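Local structure of periplasmic binding protein (Sulfurospirillum deleyianum, 4PAG) at residues I30-Y35 and S264-T269; A148-T153 and Y305-G310; Q152-E157 and E298-A303; A303-Q306 and E312-N315. The protein is a periplasmic solute-binding protein that probably captures a substrate for import by an ABC transporter, and holds histidine in this crystal. All coordinates share one frame; numbering follows the deposited sequence.

Interaction 1 of 4, residues I30-Y35 and S264-T269; sequences ISFMIY and SPFNWT
F32 lies flat against F266, and nearly all of the contact is this pair. F32 CG lies anti to its carbonyl carbon (chi1 -72°), which carries the ring over F266. CB of F32 already sits over the partner's face in a CH-pi contact, 4.0 Å from the F266 ring centroid. The atom closest to it is F266 CE2, at 3.7 Å. Next, CG of F32 lies near F266 CZ and CE2. Along one side of the ring, F32 CD2 comes to 3.4 Å from F266 CG, and F32 CE2 to 3.4 Å from F266 CD1. Along the other side, CD1 and CE1 of F32 both meet F266 CE1. The tip, F32 CZ, ends 3.7 Å from F266 CD1. The result is a face-to-face stack with centroids 3.7 Å apart and planes at 10°.

This stack joins helix 28-37 to the loop that follows strand 258-260. In this two-lobed binding-protein fold the two elements probably belong to different lobes. P265, which follows a cis peptide bond, places CG loosely over the rim of the opposite face of F266. Replacing F32 by an alanine would probably strip one face of F266 of its stacking partner and leave that ring freer to turn. Y35 adds a looser touch, CD2 to F266 CZ at 4.4 Å, while its OH bonds to the backbone N of S62.

Interaction 2 of 4, residues A148-T153 and Y305-G310; sequences ANMAQT and YQLFFG
With its CG anti to the backbone N (chi1 -177°), the selenomethionine M150 runs out extended toward L307 and F308 and bends only about its CG-SE bond (chi3 -81°). L307 also turns its CG anti to the backbone N, which sends CD2 across to meet this arm. The two side chains meet tip to tip. L307 CD2 touches three points of M150: CB, SE and CE, each at 3.9 Å. F308 comes in obliquely. Its CE1 lies 4.0 Å from M150 SE. The selenium sits at the ring edge, 5.3 Å from the F308 centroid and 89° off the normal, so this is a Met-aromatic contact of the edge type.

The contact packs helix 141-163 against helix 297-309. In this binding-protein family a long helix typically links the two lobes, and helix 141-163 is probably that element. L147, one turn before M150, also touches both L307 and F308. The F308 ring in turn stacks on F304 and also meets the ring of F275.

Interaction 3 of 4, residues Q152-E157 and E298-A303; sequences QTYLDE and EDKVKA
The Y154 ring carries the ammonium group of K300 over the centre of one face. NZ lies 3.5 Å from the ring centroid and 15° off the normal, a close cation-pi contact. Its nearest ring atom is Y154 CE1, at 3.4 Å. H282 also meets this tyrosine, in an edge-to-face pair. At the far end of the ring, Y154 OH gives a weak hydrogen bond to K300 O at 3.3 Å, and it rests 3.6 Å from A303 CB.

The lysine chain passes along the tyrosine and then bends at its last torsion (chi4 -72°). This turn sets NZ over the ring and within reach of the E157 carboxylate. The salt bridge is short, 2.6 Å from K300 NZ to E157 OE1, and uses the syn lone pair of that oxygen. K300 makes a second cation-pi contact with Y295. One carboxylate and two aromatic rings thus gather round the ammonium, which should favour its charged form. With a leucine in place of Y154, lacking ring and hydroxyl, the K300 ammonium would probably be less firmly placed, held by E157 and Y295 alone among the partners described.

The two segments run nearly antiparallel, at 158°, with their axes 12.9 Å apart. Long side chains bridge this wide spacing, in a polar contact between the probable lobe-linking helix and helix 297-309.

Interaction 4 of 4, residues A303-Q306 and E312-N315; sequences AFYQ and ELSN
Y305 and L313 supply the apolar part of this contact. The leucine comes at an oblique angle, and its CD1 does the touching. L313 CD1 is 3.7 Å from Y305 CB and equally close to Y305 CG. The leucine also touches V301, one turn earlier on helix 297-309. The hydroxyl of Y305 takes no part here: it bonds to S264 O and W268 NE1.

The polar part lies at the exposed side. Q306 and E312 run side by side and point the same way, with amide and carboxylate planes 46° apart. E312 starts away from the helix, but a bend in its chain (chi2 -75°) brings the carboxylate back. E312 OE2 then lies 3.5 Å from Q306 CG. One water joins the two groups. It accepts from Q306 NE2 at 3.2 Å and donates to E312 OE2 at 2.7 Å. The same oxygen has a weak hydrogen bond to a MES molecule, probably from the crystallisation liquor.

The side chain of K302 also holds the loop: its NZ hydrogen-bonds to the backbone O of L313. The arrangement is a short loop linking two consecutive helices, 297-309 and 315-322. The second is N-capped by S314, whose OG bonds to D317 N, and carries Y321 and F322 of the histidine pocket.

Helix 297-309 is common to interactions 2, 3 and 4. Interactions 2 and 3 pack successive turns of it against helix 141-163, but their chemistry differs: apolar side chains in one, a salt bridge and cation-pi contact in the other. Both are partly buried, about 15 and 16 Å from the chain centre to their own centres. Interaction 4 folds the same helix onto the loop after it. It lies farthest out, at about 19 Å, and its water bridge marks the most exposed contact. Interaction 1 is aromatic, lies about 6 Å from the centre and uses other elements. Y305 ties it to interactions 2 and 4, since its OH probably bonds both S264 O and W268 NE1. K302 links interactions 3 and 4.

Interaction 1 of 4, residues I30-Y35 and S264-T269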
loop_
_atom_site.group_PDB
_atom_site.type_symbol
_atom_site.label_atom_id
_atom_site.label_comp_id
_atom_site.label_asym_id
_atom_site.label_seq_id
_atom_site.Cartn_x
_atom_site.Cartn_y
_atom_site.Cartn_z
ATOM N N ILE A 30 2.444 8.001 -1.165
ATOM C CA ILE A 30 1.892 9.322 -1.460
ATOM C C ILE A 30 1.768 9.566 -2.957
ATOM O O ILE A 30 0.724 10.007 -3.437
ATOM C CB ILE A 30 2.755 10.453 -0.864
ATOM C CG1 ILE A 30 3.099 10.187 0.609
ATOM C CG2 ILE A 30 2.051 11.792 -1.039
ATOM C CD1 ILE A 30 1.908 10.023 1.534
ATOM N N SER A 31 2.845 9.301 -3.689
ATOM C CA SER A 31 2.844 9.450 -5.135
ATOM C C SER A 31 1.753 8.598 -5.794
ATOM O O SER A 31 1.063 9.084 -6.679
ATOM C CB SER A 31 4.225 9.117 -5.704
ATOM O OG SER A 31 5.169 10.035 -5.168
ATOM N N PHE A 32 1.583 7.347 -5.353
ATOM C CA PHE A 32 0.540 6.476 -5.917
ATOM C C PHE A 32 -0.858 7.057 -5.687
ATOM O O PHE A 32 -1.718 6.990 -6.557
ATOM C CB PHE A 32 0.616 5.058 -5.323
ATOM C CG PHE A 32 1.793 4.230 -5.791
ATOM C CD1 PHE A 32 2.833 4.765 -6.539
ATOM C CD2 PHE A 32 1.865 2.886 -5.434
ATOM C CE1 PHE A 32 3.903 3.971 -6.942
ATOM C CE2 PHE A 32 2.933 2.090 -5.833
ATOM C CZ PHE A 32 3.956 2.634 -6.581
HETATM N N MSE A 33 -1.079 7.634 -4.515
HETATM C CA MSE A 33 -2.377 8.214 -4.156
HETATM C C MSE A 33 -2.658 9.471 -4.951
HETATM O O MSE A 33 -3.785 9.694 -5.414
HETATM C CB MSE A 33 -2.349 8.485 -2.655
HETATM C CG MSE A 33 -3.650 9.078 -2.139
HETATM SE SE MSE A 33 -3.710 8.878 -0.176
HETATM C CE MSE A 33 -1.886 9.408 0.314
ATOM N N ILE A 34 -1.642 10.308 -5.127
ATOM C CA ILE A 34 -1.798 11.500 -5.965
ATOM C C ILE A 34 -2.136 11.082 -7.397
ATOM O O ILE A 34 -2.966 11.718 -8.052
ATOM C CB ILE A 34 -0.539 12.385 -5.961
ATOM C CG1 ILE A 34 -0.293 12.963 -4.560
ATOM C CG2 ILE A 34 -0.680 13.520 -6.971
ATOM C CD1 ILE A 34 1.080 13.588 -4.372
ATOM N N TYR A 35 -1.506 10.006 -7.874
ATOM C CA TYR A 35 -1.774 9.516 -9.226
ATOM C C TYR A 35 -3.272 9.300 -9.462
ATOM O O TYR A 35 -3.818 9.779 -10.452
ATOM C CB TYR A 35 -1.002 8.222 -9.565
ATOM C CG TYR A 35 -1.485 7.703 -10.886
ATOM C CD1 TYR A 35 -0.992 8.218 -12.080
ATOM C CD2 TYR A 35 -2.530 6.794 -10.946
ATOM C CE1 TYR A 35 -1.506 7.809 -13.300
ATOM C CE2 TYR A 35 -3.052 6.383 -12.152
ATOM C CZ TYR A 35 -2.538 6.885 -13.326
ATOM O OH TYR A 35 -3.061 6.453 -14.522
ATOM N N SER A 264 -0.173 -5.520 -9.996
ATOM C CA SER A 264 -0.441 -4.765 -11.217
ATOM C C SER A 264 -1.581 -3.754 -11.047
ATOM O O SER A 264 -2.726 -4.149 -10.830
ATOM C CB SER A 264 -0.773 -5.727 -12.359
ATOM O OG SER A 264 0.298 -6.630 -12.582
ATOM N N PRO A 265 -1.280 -2.444 -11.157
ATOM C CA PRO A 265 0.012 -1.801 -11.388
ATOM C C PRO A 265 0.764 -1.434 -10.103
ATOM O O PRO A 265 1.959 -1.117 -10.154
ATOM C CB PRO A 265 -0.390 -0.529 -12.123
ATOM C CG PRO A 265 -1.670 -0.147 -11.457
ATOM C CD PRO A 265 -2.376 -1.452 -11.196
ATOM N N PHE A 266 0.055 -1.441 -8.974
ATOM C CA PHE A 266 0.640 -1.169 -7.675
ATOM C C PHE A 266 0.376 -2.386 -6.787
ATOM O O PHE A 266 -0.665 -3.036 -6.903
ATOM C CB PHE A 266 -0.014 0.040 -7.000
ATOM C CG PHE A 266 0.033 1.325 -7.782
ATOM C CD1 PHE A 266 1.092 1.642 -8.636
ATOM C CD2 PHE A 266 -0.971 2.273 -7.592
ATOM C CE1 PHE A 266 1.117 2.860 -9.313
ATOM C CE2 PHE A 266 -0.945 3.490 -8.258
ATOM C CZ PHE A 266 0.104 3.786 -9.116
ATOM N N ASN A 267 1.298 -2.667 -5.877
ATOM C CA ASN A 267 1.154 -3.804 -4.961
ATOM C C ASN A 267 -0.101 -3.673 -4.097
ATOM O O ASN A 267 -0.390 -2.595 -3.557
ATOM C CB ASN A 267 2.390 -3.890 -4.082
ATOM C CG ASN A 267 2.560 -5.249 -3.433
ATOM O OD1 ASN A 267 1.839 -5.607 -2.484
ATOM N ND2 ASN A 267 3.533 -6.009 -3.919
ATOM N N TRP A 268 -0.849 -4.771 -3.969
ATOM C CA TRP A 268 -2.105 -4.765 -3.230
ATOM C C TRP A 268 -1.939 -4.662 -1.710
ATOM O O TRP A 268 -2.890 -4.282 -1.038
ATOM C CB TRP A 268 -2.961 -6.004 -3.566
ATOM C CG TRP A 268 -3.646 -5.944 -4.902
ATOM C CD1 TRP A 268 -3.323 -5.138 -5.960
ATOM C CD2 TRP A 268 -4.751 -6.742 -5.334
ATOM N NE1 TRP A 268 -4.169 -5.372 -7.006
ATOM C CE2 TRP A 268 -5.052 -6.357 -6.654
ATOM C CE3 TRP A 268 -5.519 -7.747 -4.732
ATOM C CZ2 TRP A 268 -6.094 -6.935 -7.384
ATOM C CZ3 TRP A 268 -6.547 -8.317 -5.461
ATOM C CH2 TRP A 268 -6.820 -7.913 -6.768
ATOM N N THR A 269 -0.767 -4.989 -1.162
ATOM C CA THR A 269 -0.615 -5.011 0.311
ATOM C C THR A 269 0.599 -4.303 0.927
ATOM O O THR A 269 0.540 -3.928 2.099
ATOM C CB THR A 269 -0.686 -6.457 0.877
ATOM O OG1 THR A 269 0.536 -7.158 0.614
ATOM C CG2 THR A 269 -1.844 -7.222 0.269
#

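Interaction 2 of 4, residues A148-T153 and Y305-G310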
loop_
_atom_site.group_PDB
_atom_site.type_symbol
_atom_site.label_atom_id
_atom_site.label_comp_id
_atom_site.label_asym_id
_atom_site.label_seq_id
_atom_site.Cartn_x
_atom_site.Cartn_y
_atom_site.Cartn_z
ATOM N N ALA A 148 -12.826 8.529 -1.872
ATOM C CA ALA A 148 -13.039 8.451 -0.437
ATOM C C ALA A 148 -14.305 7.679 -0.092
ATOM O O ALA A 148 -14.310 6.897 0.847
ATOM C CB ALA A 148 -13.101 9.849 0.178
ATOM N N ASN A 149 -15.373 7.895 -0.849
ATOM C CA ASN A 149 -16.634 7.215 -0.573
ATOM C C ASN A 149 -16.549 5.700 -0.777
ATOM O O ASN A 149 -17.050 4.941 0.051
ATOM C CB ASN A 149 -17.767 7.827 -1.394
ATOM C CG ASN A 149 -18.276 9.124 -0.795
ATOM O OD1 ASN A 149 -18.445 9.240 0.416
ATOM N ND2 ASN A 149 -18.502 10.114 -1.637
HETATM N N MSE A 150 -15.898 5.264 -1.853
HETATM C CA MSE A 150 -15.675 3.823 -2.087
HETATM C C MSE A 150 -14.771 3.257 -1.017
HETATM O O MSE A 150 -15.036 2.179 -0.477
HETATM C CB MSE A 150 -15.114 3.505 -3.474
HETATM C CG MSE A 150 -14.995 1.984 -3.651
HETATM SE SE MSE A 150 -14.470 1.464 -5.480
HETATM C CE MSE A 150 -16.260 1.623 -6.283
ATOM N N ALA A 151 -13.707 3.983 -0.697
ATOM C CA ALA A 151 -12.825 3.610 0.394
ATOM C C ALA A 151 -13.621 3.397 1.687
ATOM O O ALA A 151 -13.502 2.347 2.333
ATOM C CB ALA A 151 -11.742 4.669 0.587
ATOM N N GLN A 152 -14.453 4.375 2.045
ATOM C CA GLN A 152 -15.230 4.288 3.283
ATOM C C GLN A 152 -16.132 3.050 3.303
ATOM O O GLN A 152 -16.176 2.315 4.298
ATOM C CB GLN A 152 -16.076 5.557 3.488
ATOM C CG GLN A 152 -16.724 5.648 4.860
ATOM C CD GLN A 152 -15.693 5.792 5.958
ATOM O OE1 GLN A 152 -15.110 6.859 6.134
ATOM N NE2 GLN A 152 -15.444 4.714 6.687
ATOM N N THR A 153 -16.839 2.814 2.205
ATOM C CA THR A 153 -17.730 1.659 2.101
ATOM C C THR A 153 -16.978 0.343 2.250
ATOM O O THR A 153 -17.377 -0.515 3.036
ATOM C CB THR A 153 -18.472 1.665 0.756
ATOM O OG1 THR A 153 -19.270 2.845 0.688
ATOM C CG2 THR A 153 -19.367 0.435 0.596
ATOM N N TYR A 305 -11.034 -1.115 -9.745
ATOM C CA TYR A 305 -10.188 -0.755 -10.880
ATOM C C TYR A 305 -10.880 0.236 -11.815
ATOM O O TYR A 305 -10.225 1.129 -12.380
ATOM C CB TYR A 305 -9.677 -2.001 -11.629
ATOM C CG TYR A 305 -8.358 -2.499 -11.057
ATOM C CD1 TYR A 305 -8.298 -3.046 -9.776
ATOM C CD2 TYR A 305 -7.177 -2.391 -11.776
ATOM C CE1 TYR A 305 -7.099 -3.477 -9.238
ATOM C CE2 TYR A 305 -5.966 -2.823 -11.245
ATOM C CZ TYR A 305 -5.929 -3.358 -9.970
ATOM O OH TYR A 305 -4.733 -3.798 -9.421
ATOM N N GLN A 306 -12.200 0.119 -11.936
ATOM C CA GLN A 306 -12.960 1.022 -12.796
ATOM C C GLN A 306 -12.866 2.452 -12.299
ATOM O O GLN A 306 -12.568 3.358 -13.075
ATOM C CB GLN A 306 -14.429 0.599 -12.893
ATOM C CG GLN A 306 -15.190 1.279 -14.029
ATOM C CD GLN A 306 -15.742 2.655 -13.689
ATOM O OE1 GLN A 306 -16.002 2.981 -12.524
ATOM N NE2 GLN A 306 -15.954 3.467 -14.724
ATOM N N LEU A 307 -13.091 2.643 -11.009
ATOM C CA LEU A 307 -13.126 3.981 -10.416
ATOM C C LEU A 307 -11.721 4.536 -10.209
ATOM O O LEU A 307 -11.425 5.669 -10.626
ATOM C CB LEU A 307 -13.892 3.960 -9.089
ATOM C CG LEU A 307 -13.942 5.286 -8.319
ATOM C CD1 LEU A 307 -14.664 6.356 -9.131
ATOM C CD2 LEU A 307 -14.603 5.109 -6.964
ATOM N N PHE A 308 -10.850 3.748 -9.582
ATOM C CA PHE A 308 -9.502 4.233 -9.238
ATOM C C PHE A 308 -8.583 4.393 -10.445
ATOM O O PHE A 308 -7.827 5.358 -10.508
ATOM C CB PHE A 308 -8.843 3.362 -8.150
ATOM C CG PHE A 308 -9.332 3.672 -6.767
ATOM C CD1 PHE A 308 -10.570 3.235 -6.348
ATOM C CD2 PHE A 308 -8.574 4.456 -5.901
ATOM C CE1 PHE A 308 -11.047 3.542 -5.083
ATOM C CE2 PHE A 308 -9.039 4.759 -4.635
ATOM C CZ PHE A 308 -10.281 4.305 -4.224
ATOM N N PHE A 309 -8.662 3.473 -11.405
ATOM C CA PHE A 309 -7.743 3.468 -12.546
ATOM C C PHE A 309 -8.412 3.774 -13.887
ATOM O O PHE A 309 -7.721 4.026 -14.868
ATOM C CB PHE A 309 -6.983 2.133 -12.617
ATOM C CG PHE A 309 -6.038 1.922 -11.465
ATOM C CD1 PHE A 309 -4.842 2.631 -11.402
ATOM C CD2 PHE A 309 -6.345 1.042 -10.435
ATOM C CE1 PHE A 309 -3.971 2.459 -10.335
ATOM C CE2 PHE A 309 -5.473 0.865 -9.368
ATOM C CZ PHE A 309 -4.286 1.575 -9.318
ATOM N N GLY A 310 -9.744 3.767 -13.931
ATOM C CA GLY A 310 -10.459 3.974 -15.187
ATOM C C GLY A 310 -10.291 2.801 -16.136
ATOM O O GLY A 310 -10.310 2.979 -17.351
#

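Interaction 3 of 4, residues Q152-E157 and E298-A303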
loop_
_atom_site.group_PDB
_atom_site.type_symbol
_atom_site.label_atom_id
_atom_site.label_comp_id
_atom_site.label_asym_id
_atom_site.label_seq_id
_atom_site.Cartn_x
_atom_site.Cartn_y
_atom_site.Cartn_z
ATOM N N GLN A 152 -14.453 4.375 2.045
ATOM C CA GLN A 152 -15.230 4.288 3.283
ATOM C C GLN A 152 -16.132 3.050 3.303
ATOM O O GLN A 152 -16.176 2.315 4.298
ATOM C CB GLN A 152 -16.076 5.557 3.488
ATOM C CG GLN A 152 -16.724 5.648 4.860
ATOM C CD GLN A 152 -15.693 5.792 5.958
ATOM O OE1 GLN A 152 -15.110 6.859 6.134
ATOM N NE2 GLN A 152 -15.444 4.714 6.687
ATOM N N THR A 153 -16.839 2.814 2.205
ATOM C CA THR A 153 -17.730 1.659 2.101
ATOM C C THR A 153 -16.978 0.343 2.250
ATOM O O THR A 153 -17.377 -0.515 3.036
ATOM C CB THR A 153 -18.472 1.665 0.756
ATOM O OG1 THR A 153 -19.270 2.845 0.688
ATOM C CG2 THR A 153 -19.367 0.435 0.596
ATOM N N TYR A 154 -15.892 0.187 1.502
ATOM C CA TYR A 154 -15.113 -1.057 1.549
ATOM C C TYR A 154 -14.537 -1.289 2.941
ATOM O O TYR A 154 -14.585 -2.408 3.468
ATOM C CB TYR A 154 -13.990 -1.034 0.513
ATOM C CG TYR A 154 -14.401 -1.399 -0.888
ATOM C CD1 TYR A 154 -15.648 -1.049 -1.399
ATOM C CD2 TYR A 154 -13.524 -2.077 -1.720
ATOM C CE1 TYR A 154 -16.006 -1.380 -2.699
ATOM C CE2 TYR A 154 -13.870 -2.409 -3.014
ATOM C CZ TYR A 154 -15.107 -2.061 -3.501
ATOM O OH TYR A 154 -15.435 -2.401 -4.790
ATOM N N LEU A 155 -14.007 -0.232 3.541
ATOM C CA LEU A 155 -13.426 -0.324 4.877
ATOM C C LEU A 155 -14.468 -0.664 5.954
ATOM O O LEU A 155 -14.199 -1.474 6.852
ATOM C CB LEU A 155 -12.694 0.975 5.220
ATOM C CG LEU A 155 -11.410 1.198 4.415
ATOM C CD1 LEU A 155 -11.010 2.669 4.439
ATOM C CD2 LEU A 155 -10.267 0.319 4.918
ATOM N N ASP A 156 -15.653 -0.061 5.857
ATOM C CA ASP A 156 -16.746 -0.345 6.800
ATOM C C ASP A 156 -17.248 -1.783 6.661
ATOM O O ASP A 156 -17.498 -2.453 7.658
ATOM C CB ASP A 156 -17.910 0.632 6.591
ATOM C CG ASP A 156 -17.586 2.051 7.050
ATOM O OD1 ASP A 156 -16.539 2.259 7.706
ATOM O OD2 ASP A 156 -18.386 2.969 6.751
ATOM N N GLU A 157 -17.398 -2.251 5.426
ATOM C CA GLU A 157 -17.805 -3.634 5.173
ATOM C C GLU A 157 -16.831 -4.624 5.787
ATOM O O GLU A 157 -17.236 -5.618 6.387
ATOM C CB GLU A 157 -17.885 -3.917 3.675
ATOM C CG GLU A 157 -19.072 -3.296 2.977
ATOM C CD GLU A 157 -18.967 -3.403 1.470
ATOM O OE1 GLU A 157 -17.852 -3.669 0.957
ATOM O OE2 GLU A 157 -20.003 -3.227 0.797
ATOM N N GLU A 298 -14.019 -10.884 -6.929
ATOM C CA GLU A 298 -13.822 -10.502 -8.331
ATOM C C GLU A 298 -14.633 -9.259 -8.725
ATOM O O GLU A 298 -14.165 -8.453 -9.525
ATOM C CB GLU A 298 -14.086 -11.675 -9.292
ATOM C CG GLU A 298 -15.528 -12.178 -9.352
ATOM C CD GLU A 298 -15.917 -13.133 -8.216
ATOM O OE1 GLU A 298 -15.105 -13.399 -7.295
ATOM O OE2 GLU A 298 -17.063 -13.628 -8.248
ATOM N N ASP A 299 -15.828 -9.092 -8.152
ATOM C CA ASP A 299 -16.643 -7.897 -8.410
ATOM C C ASP A 299 -16.086 -6.646 -7.725
ATOM O O ASP A 299 -16.165 -5.554 -8.273
ATOM C CB ASP A 299 -18.094 -8.127 -7.982
ATOM C CG ASP A 299 -18.806 -9.153 -8.845
ATOM O OD1 ASP A 299 -18.254 -9.566 -9.892
ATOM O OD2 ASP A 299 -19.934 -9.543 -8.478
ATOM N N LYS A 300 -15.543 -6.804 -6.523
ATOM C CA LYS A 300 -14.834 -5.701 -5.855
ATOM C C LYS A 300 -13.603 -5.244 -6.642
ATOM O O LYS A 300 -13.364 -4.045 -6.784
ATOM C CB LYS A 300 -14.431 -6.092 -4.439
ATOM C CG LYS A 300 -15.619 -6.201 -3.507
ATOM C CD LYS A 300 -15.215 -6.125 -2.045
ATOM C CE LYS A 300 -16.408 -5.805 -1.163
ATOM N NZ LYS A 300 -16.841 -4.391 -1.317
ATOM N N VAL A 301 -12.837 -6.194 -7.167
ATOM C CA VAL A 301 -11.689 -5.850 -8.009
ATOM C C VAL A 301 -12.159 -5.020 -9.204
ATOM O O VAL A 301 -11.584 -3.973 -9.507
ATOM C CB VAL A 301 -10.914 -7.101 -8.503
ATOM C CG1 VAL A 301 -9.726 -6.694 -9.364
ATOM C CG2 VAL A 301 -10.428 -7.946 -7.333
ATOM N N LYS A 302 -13.218 -5.477 -9.870
ATOM C CA LYS A 302 -13.712 -4.798 -11.068
ATOM C C LYS A 302 -14.157 -3.375 -10.767
ATOM O O LYS A 302 -13.772 -2.455 -11.484
ATOM C CB LYS A 302 -14.843 -5.594 -11.748
ATOM C CG LYS A 302 -14.343 -6.731 -12.621
ATOM C CD LYS A 302 -15.498 -7.625 -13.077
ATOM C CE LYS A 302 -15.070 -8.640 -14.126
ATOM N NZ LYS A 302 -15.470 -8.257 -15.510
ATOM N N ALA A 303 -14.939 -3.195 -9.701
ATOM C CA ALA A 303 -15.428 -1.867 -9.314
ATOM C C ALA A 303 -14.286 -0.946 -8.888
ATOM O O ALA A 303 -14.251 0.224 -9.250
ATOM C CB ALA A 303 -16.451 -1.974 -8.193
#

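Interaction 4 of 4, residues A303-Q306 and E312-N315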
loop_
_atom_site.group_PDB
_atom_site.type_symbol
_atom_site.label_atom_id
_atom_site.label_comp_id
_atom_site.label_asym_id
_atom_site.label_seq_id
_atom_site.Cartn_x
_atom_site.Cartn_y
_atom_site.Cartn_z
ATOM N N ALA A 303 -14.939 -3.195 -9.701
ATOM C CA ALA A 303 -15.428 -1.867 -9.314
ATOM C C ALA A 303 -14.286 -0.946 -8.888
ATOM O O ALA A 303 -14.251 0.224 -9.250
ATOM C CB ALA A 303 -16.451 -1.974 -8.193
ATOM N N PHE A 304 -13.350 -1.487 -8.122
ATOM C CA PHE A 304 -12.213 -0.709 -7.646
ATOM C C PHE A 304 -11.344 -0.219 -8.816
ATOM O O PHE A 304 -10.987 0.965 -8.890
ATOM C CB PHE A 304 -11.407 -1.532 -6.644
ATOM C CG PHE A 304 -10.277 -0.782 -6.010
ATOM C CD1 PHE A 304 -9.031 -0.768 -6.606
ATOM C CD2 PHE A 304 -10.458 -0.091 -4.818
ATOM C CE1 PHE A 304 -7.984 -0.082 -6.035
ATOM C CE2 PHE A 304 -9.410 0.597 -4.237
ATOM C CZ PHE A 304 -8.171 0.599 -4.850
ATOM N N TYR A 305 -11.034 -1.115 -9.745
ATOM C CA TYR A 305 -10.188 -0.755 -10.880
ATOM C C TYR A 305 -10.880 0.236 -11.815
ATOM O O TYR A 305 -10.225 1.129 -12.380
ATOM C CB TYR A 305 -9.677 -2.001 -11.629
ATOM C CG TYR A 305 -8.358 -2.499 -11.057
ATOM C CD1 TYR A 305 -8.298 -3.046 -9.776
ATOM C CD2 TYR A 305 -7.177 -2.391 -11.776
ATOM C CE1 TYR A 305 -7.099 -3.477 -9.238
ATOM C CE2 TYR A 305 -5.966 -2.823 -11.245
ATOM C CZ TYR A 305 -5.929 -3.358 -9.970
ATOM O OH TYR A 305 -4.733 -3.798 -9.421
ATOM N N GLN A 306 -12.200 0.119 -11.936
ATOM C CA GLN A 306 -12.960 1.022 -12.796
ATOM C C GLN A 306 -12.866 2.452 -12.299
ATOM O O GLN A 306 -12.568 3.358 -13.075
ATOM C CB GLN A 306 -14.429 0.599 -12.893
ATOM C CG GLN A 306 -15.190 1.279 -14.029
ATOM C CD GLN A 306 -15.742 2.655 -13.689
ATOM O OE1 GLN A 306 -16.002 2.981 -12.524
ATOM N NE2 GLN A 306 -15.954 3.467 -14.724
ATOM N N GLU A 312 -11.356 -1.189 -17.310
ATOM C CA GLU A 312 -12.328 -2.283 -17.324
ATOM C C GLU A 312 -11.574 -3.583 -17.419
ATOM O O GLU A 312 -10.704 -3.729 -18.269
ATOM C CB GLU A 312 -13.227 -2.177 -18.550
ATOM C CG GLU A 312 -14.088 -0.935 -18.562
ATOM C CD GLU A 312 -15.247 -1.035 -17.598
ATOM O OE1 GLU A 312 -15.601 -2.168 -17.193
ATOM O OE2 GLU A 312 -15.806 0.024 -17.257
ATOM N N LEU A 313 -11.918 -4.533 -16.565
ATOM C CA LEU A 313 -11.235 -5.809 -16.527
ATOM C C LEU A 313 -12.143 -6.909 -17.047
ATOM O O LEU A 313 -13.274 -7.060 -16.581
ATOM C CB LEU A 313 -10.800 -6.117 -15.093
ATOM C CG LEU A 313 -9.757 -5.165 -14.502
ATOM C CD1 LEU A 313 -9.629 -5.400 -13.009
ATOM C CD2 LEU A 313 -8.409 -5.352 -15.189
ATOM N N SER A 314 -11.650 -7.666 -18.021
ATOM C CA SER A 314 -12.335 -8.865 -18.498
ATOM C C SER A 314 -12.115 -10.004 -17.507
ATOM O O SER A 314 -11.256 -9.913 -16.632
ATOM C CB SER A 314 -11.776 -9.285 -19.852
ATOM O OG SER A 314 -10.445 -9.756 -19.721
ATOM N N ASN A 315 -12.865 -11.091 -17.660
ATOM C CA ASN A 315 -12.636 -12.272 -16.834
ATOM C C ASN A 315 -11.252 -12.874 -17.086
ATOM O O ASN A 315 -10.616 -13.381 -16.164
ATOM C CB ASN A 315 -13.744 -13.313 -17.036
ATOM C CG ASN A 315 -15.079 -12.873 -16.436
ATOM O OD1 ASN A 315 -15.136 -11.988 -15.581
ATOM N ND2 ASN A 315 -16.159 -13.492 -16.887
HETATM O O HOH W 1 -14.624 2.459 -17.433
#